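Local coordinates for flavin-nucleotide-binding protein (Mycobacterium smegmatis, PDB 4YBN) that binds FAD and heme b in a split beta-barrel fold and is probably an oxidoreductase related to pyridoxamine 5'-phosphate oxidases, at residues Thr20-Glu23 / Arg24-Asp27; Asp124-Thr127 / Asp128-Pro132. One frame throughout, in Å; residues are numbered along the deposited sequence. Where two conformers were deposited one is given.

Interaction 1 (Thr20-Glu23 / Arg24-Asp27); sequences TSRE and RLDD
Arg-22 and Asp-26, one turn apart on helix 22-29, form a salt bridge. The guanidinium is used side-on: NE and NH1 both reach the same oxygen. Arg-22 NE lies 2.9 Å from Asp-26 OD1, and Arg-22 NH1 adds a longer, more bent bond of 3.3 Å to that OD1. The oxygen sits in the guanidinium plane, at its edge. The carboxylate plane stands nearly upright to it, 85° away. A bend at chi2 of Arg-22 (62°) brings NE and NH1 beside the Asp-26 carboxylate. NH1 also forms a salt bridge with Asp-57.

The cap lies in the same turn, one residue earlier. Ser-21 is the N-cap, and its OG accepts from Arg-24 N at 3.1 Å. Main-chain bonds continue the turn: Leu-25 N to Ser-21 O at 3.0 Å, Asp-26 N to Arg-22 O at 2.9 Å, and Asp-27 N to Glu-23 O.

Apolar packing is slight. Leu-25 CD2 meets Arg-22 CD at 3.9 Å, and Arg-24 CG lies 3.7 Å from Ser-21 CB.

The chemistry implies a helix start fixed by its serine cap. Arg-22, shared between Asp-26 and Asp-57, ties this first turn to the connection between strands 44-55 and 58-64.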
# COMPACT_ATOMS: atom_id res chain seq x y z
N THR A 20 -8.03 -19.22 2.08
CA THR A 20 -6.90 -20.11 1.85
C THR A 20 -6.65 -20.42 0.36
O THR A 20 -5.89 -21.32 0.04
CB THR A 20 -7.14 -21.46 2.55
OG1 THR A 20 -8.39 -21.98 2.07
CG2 THR A 20 -7.18 -21.26 4.11
N SER A 21 -7.27 -19.70 -0.55
CA SER A 21 -7.01 -19.96 -1.93
C SER A 21 -5.66 -19.34 -2.42
O SER A 21 -5.49 -18.10 -2.45
CB SER A 21 -8.14 -19.46 -2.78
OG SER A 21 -7.78 -19.53 -4.16
N ARG A 22 -4.75 -20.22 -2.84
CA ARG A 22 -3.50 -19.82 -3.45
C ARG A 22 -3.75 -19.09 -4.75
O ARG A 22 -2.98 -18.21 -5.17
CB ARG A 22 -2.64 -21.08 -3.69
CG ARG A 22 -1.35 -20.82 -4.43
CD ARG A 22 -0.40 -19.89 -3.68
NE ARG A 22 0.55 -19.34 -4.65
CZ ARG A 22 1.74 -19.90 -4.95
NH1 ARG A 22 2.49 -19.35 -5.91
NH2 ARG A 22 2.19 -20.98 -4.27
N GLU A 23 -4.80 -19.49 -5.45
CA GLU A 23 -5.12 -18.81 -6.67
C GLU A 23 -5.49 -17.35 -6.44
O GLU A 23 -5.13 -16.47 -7.22
CB GLU A 23 -6.20 -19.57 -7.40
CG GLU A 23 -6.55 -19.07 -8.77
CD GLU A 23 -7.82 -19.75 -9.29
OE1 GLU A 23 -8.17 -20.82 -8.74
OE2 GLU A 23 -8.50 -19.21 -10.20
N ARG A 24 -6.22 -17.09 -5.38
CA ARG A 24 -6.56 -15.69 -5.01
C ARG A 24 -5.34 -14.93 -4.57
O ARG A 24 -5.21 -13.76 -4.86
CB ARG A 24 -7.60 -15.66 -3.89
CG ARG A 24 -8.96 -16.24 -4.32
CD ARG A 24 -10.09 -15.82 -3.36
NE ARG A 24 -11.40 -16.28 -3.83
CZ ARG A 24 -12.28 -15.57 -4.55
NH1 ARG A 24 -12.02 -14.31 -4.89
NH2 ARG A 24 -13.44 -16.13 -4.93
N LEU A 25 -4.46 -15.60 -3.85
CA LEU A 25 -3.18 -15.03 -3.54
C LEU A 25 -2.37 -14.58 -4.74
O LEU A 25 -1.92 -13.43 -4.80
CB LEU A 25 -2.37 -15.94 -2.65
CG LEU A 25 -0.97 -15.39 -2.37
CD1 LEU A 25 -1.03 -14.25 -1.37
CD2 LEU A 25 -0.06 -16.49 -1.90
N ASP A 26 -2.23 -15.45 -5.73
CA ASP A 26 -1.53 -15.08 -6.94
C ASP A 26 -2.16 -13.94 -7.68
O ASP A 26 -1.47 -13.08 -8.24
CB ASP A 26 -1.40 -16.33 -7.90
CG ASP A 26 -0.47 -17.37 -7.35
OD1 ASP A 26 0.22 -17.07 -6.38
OD2 ASP A 26 -0.43 -18.51 -7.87
N ASP A 27 -3.47 -13.93 -7.72
CA ASP A 27 -4.16 -12.86 -8.35
C ASP A 27 -3.84 -11.50 -7.69
O ASP A 27 -3.52 -10.52 -8.36
CB ASP A 27 -5.68 -13.10 -8.31
CG ASP A 27 -6.42 -12.05 -9.10
OD1 ASP A 27 -6.26 -12.03 -10.34
OD2 ASP A 27 -7.15 -11.21 -8.49

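Interaction 2 (Asp124-Thr127 / Asp128-Pro132); sequences DALT and DRFIP. With HEM (protoporphyrin IX containing Fe), chain F.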
# COMPACT_ATOMS: atom_id res chain seq x y z
N ASP A 124 15.22 -10.28 -15.58
CA ASP A 124 14.44 -10.27 -16.78
C ASP A 124 13.02 -10.62 -16.41
O ASP A 124 12.05 -9.96 -16.88
CB ASP A 124 14.97 -11.27 -17.82
CG ASP A 124 16.26 -10.79 -18.54
OD1 ASP A 124 16.82 -9.70 -18.25
OD2 ASP A 124 16.74 -11.55 -19.41
N ALA A 125 12.84 -11.70 -15.67
CA ALA A 125 11.47 -12.08 -15.29
C ALA A 125 10.81 -10.97 -14.42
O ALA A 125 9.65 -10.71 -14.57
CB ALA A 125 11.42 -13.41 -14.60
N LEU A 126 11.57 -10.34 -13.54
CA LEU A 126 11.06 -9.24 -12.69
C LEU A 126 10.64 -8.08 -13.56
O LEU A 126 9.51 -7.59 -13.45
CB LEU A 126 12.11 -8.79 -11.64
CG LEU A 126 11.71 -7.68 -10.64
CD1 LEU A 126 10.42 -8.06 -9.98
CD2 LEU A 126 12.76 -7.32 -9.55
N THR A 127 11.51 -7.67 -14.48
CA THR A 127 11.15 -6.58 -15.40
C THR A 127 9.84 -6.80 -16.17
O THR A 127 9.01 -5.90 -16.27
CB THR A 127 12.28 -6.41 -16.41
OG1 THR A 127 13.40 -5.93 -15.69
CG2 THR A 127 11.91 -5.47 -17.52
N ASP A 128 9.65 -8.00 -16.65
CA ASP A 128 8.45 -8.40 -17.34
C ASP A 128 7.21 -8.47 -16.46
O ASP A 128 6.14 -8.61 -17.00
CB ASP A 128 8.62 -9.75 -18.03
CG ASP A 128 9.46 -9.67 -19.34
OD1 ASP A 128 9.83 -8.57 -19.81
OD2 ASP A 128 9.78 -10.74 -19.88
N ARG A 129 7.35 -8.41 -15.13
CA ARG A 129 6.19 -8.23 -14.23
C ARG A 129 5.75 -6.78 -14.23
O ARG A 129 4.56 -6.49 -14.31
CB ARG A 129 6.57 -8.68 -12.76
CG ARG A 129 6.23 -10.11 -12.46
CD ARG A 129 6.67 -10.98 -13.53
NE ARG A 129 6.44 -12.39 -13.31
CZ ARG A 129 7.00 -13.31 -14.08
NH1 ARG A 129 7.82 -12.94 -15.11
NH2 ARG A 129 6.72 -14.59 -13.85
N PHE A 130 6.73 -5.90 -14.12
CA PHE A 130 6.51 -4.48 -13.95
C PHE A 130 6.02 -3.91 -15.26
O PHE A 130 5.09 -3.11 -15.26
CB PHE A 130 7.80 -3.71 -13.50
CG PHE A 130 8.32 -4.07 -12.10
CD1 PHE A 130 7.46 -4.45 -11.06
CD2 PHE A 130 9.69 -3.99 -11.83
CE1 PHE A 130 7.97 -4.76 -9.81
CE2 PHE A 130 10.21 -4.30 -10.56
CZ PHE A 130 9.36 -4.70 -9.56
N ILE A 131 6.69 -4.25 -16.37
CA ILE A 131 6.36 -3.69 -17.74
C ILE A 131 6.34 -4.90 -18.66
O ILE A 131 7.41 -5.32 -19.12
CB ILE A 131 7.41 -2.67 -18.22
CG1 ILE A 131 7.62 -1.54 -17.18
CG2 ILE A 131 7.02 -2.04 -19.56
CD1 ILE A 131 9.05 -0.97 -17.09
N PRO A 132 5.17 -5.53 -18.86
CA PRO A 132 5.17 -6.81 -19.58
C PRO A 132 5.70 -6.77 -21.00
O PRO A 132 5.30 -5.92 -21.77
CB PRO A 132 3.69 -7.22 -19.59
CG PRO A 132 3.15 -6.60 -18.34
CD PRO A 132 3.91 -5.31 -18.12
CHA HEM F . 16.54 0.80 -7.73
CHB HEM F . 12.49 -0.19 -10.10
CHC HEM F . 14.92 -2.99 -13.23
CHD HEM F . 18.93 -2.16 -10.69
C1A HEM F . 15.23 0.79 -8.12
C2A HEM F . 14.21 1.53 -7.48
C3A HEM F . 13.06 1.22 -8.14
C4A HEM F . 13.38 0.32 -9.19
CMA HEM F . 11.71 1.80 -7.81
CAA HEM F . 14.33 2.45 -6.28
CBA HEM F . 15.02 3.80 -6.56
CGA HEM F . 15.08 4.58 -5.27
O1A HEM F . 14.36 5.61 -5.13
O2A HEM F . 15.84 4.23 -4.33
C1B HEM F . 12.80 -1.02 -11.19
C2B HEM F . 11.84 -1.43 -12.17
C3B HEM F . 12.48 -2.24 -13.06
C4B HEM F . 13.91 -2.28 -12.61
CMB HEM F . 10.37 -1.08 -12.20
CAB HEM F . 11.80 -2.81 -14.25
CBB HEM F . 12.47 -3.26 -15.30
C1C HEM F . 16.26 -3.06 -12.81
C2C HEM F . 17.24 -3.98 -13.30
C3C HEM F . 18.41 -3.74 -12.58
C4C HEM F . 18.11 -2.66 -11.64
CMC HEM F . 17.04 -4.97 -14.41
CAC HEM F . 19.73 -4.37 -12.80
CBC HEM F . 20.10 -5.11 -13.87
C1D HEM F . 18.57 -1.27 -9.70
C2D HEM F . 19.56 -0.74 -8.74
C3D HEM F . 18.88 0.08 -7.94
C4D HEM F . 17.49 0.04 -8.38
CMD HEM F . 21.04 -1.02 -8.65
CAD HEM F . 19.39 0.91 -6.80
CBD HEM F . 19.56 2.37 -7.28
CGD HEM F . 20.41 3.19 -6.33
O1D HEM F . 21.56 3.58 -6.66
O2D HEM F . 19.97 3.47 -5.20
NA HEM F . 14.71 0.06 -9.16
NB HEM F . 14.01 -1.51 -11.51
NC HEM F . 16.80 -2.34 -11.76
ND HEM F . 17.35 -0.77 -9.45
FE HEM F . 15.76 -1.15 -10.38
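The first torsion of Phe-130 (-66°) sets its ring toward the heme, and that of Thr-127 (-67°) places CG2 anti to the backbone N. Both residues thus line the heme pocket. The ring lies beside the heme methyl CMB, at a separation modelled doubtfully short. Thr-127 sits against the vinyl carbon CBB, modelled closer than normal contact, while its OG1 hydrogen-bonds to Leu-123 O.

Leu-126 O lies over one face of the Phe-130 ring, offset toward the rim. The leucine side chain has two conformers. In one of them CD1 touches Phe-130 CZ at 3.5 Å.

Arg-129 bends at chi2 and folds back over the preceding turn. Its NH1 makes a weak bond of 2.9 Å to Ala-125 O, and its NE is bonded to Arg-54 O. The Asp-124 carboxylate is next to a bound nickel(II) ion. Asp-128 OD1 accepts from Thr-135 N.

The main chain changes as the helix ends. Asp-128 N still bonds to Asp-124 O at 3.1 Å. Arg-129 N turns mainly to Leu-126 O at 2.9 Å, a three-residue step. Ile-131 N closes the last turn on Thr-127 O at 2.8 Å, and Ile-131 itself leaves helical geometry.

The C-terminal end of helix 116-130 lies against strand 58-64, where Phe-130 touches His-62, an axial heme ligand. Ala-125 and Arg-129 rest on Val-55 of strand 44-55. Thr-127 packs on helix 134-137. Phe-100 of the second subunit meets the Phe-130 ring edge-to-face.

How the interactions relate
Interaction 1 comes first along the chain, at the start of helix 22-29. Interaction 2 follows about a hundred residues later, at the end of helix 116-130. Their centres are about 20 Å apart, and their nearest atoms stay about 9 Å apart without touching. Both lie within the range of the pyridoxamine 5'-phosphate oxidase family, and both helices flank the antiparallel sheet. Strand 44-55 connects their surroundings: Arg-54 forms a weak, long ion pair with Asp-26 and accepts a bond from Arg-129 through its carbonyl. Their roles differ. Residues 20-27 form a surface helix start near an FAD, whereas residues 124-132 help build a heme pocket beside the second subunit.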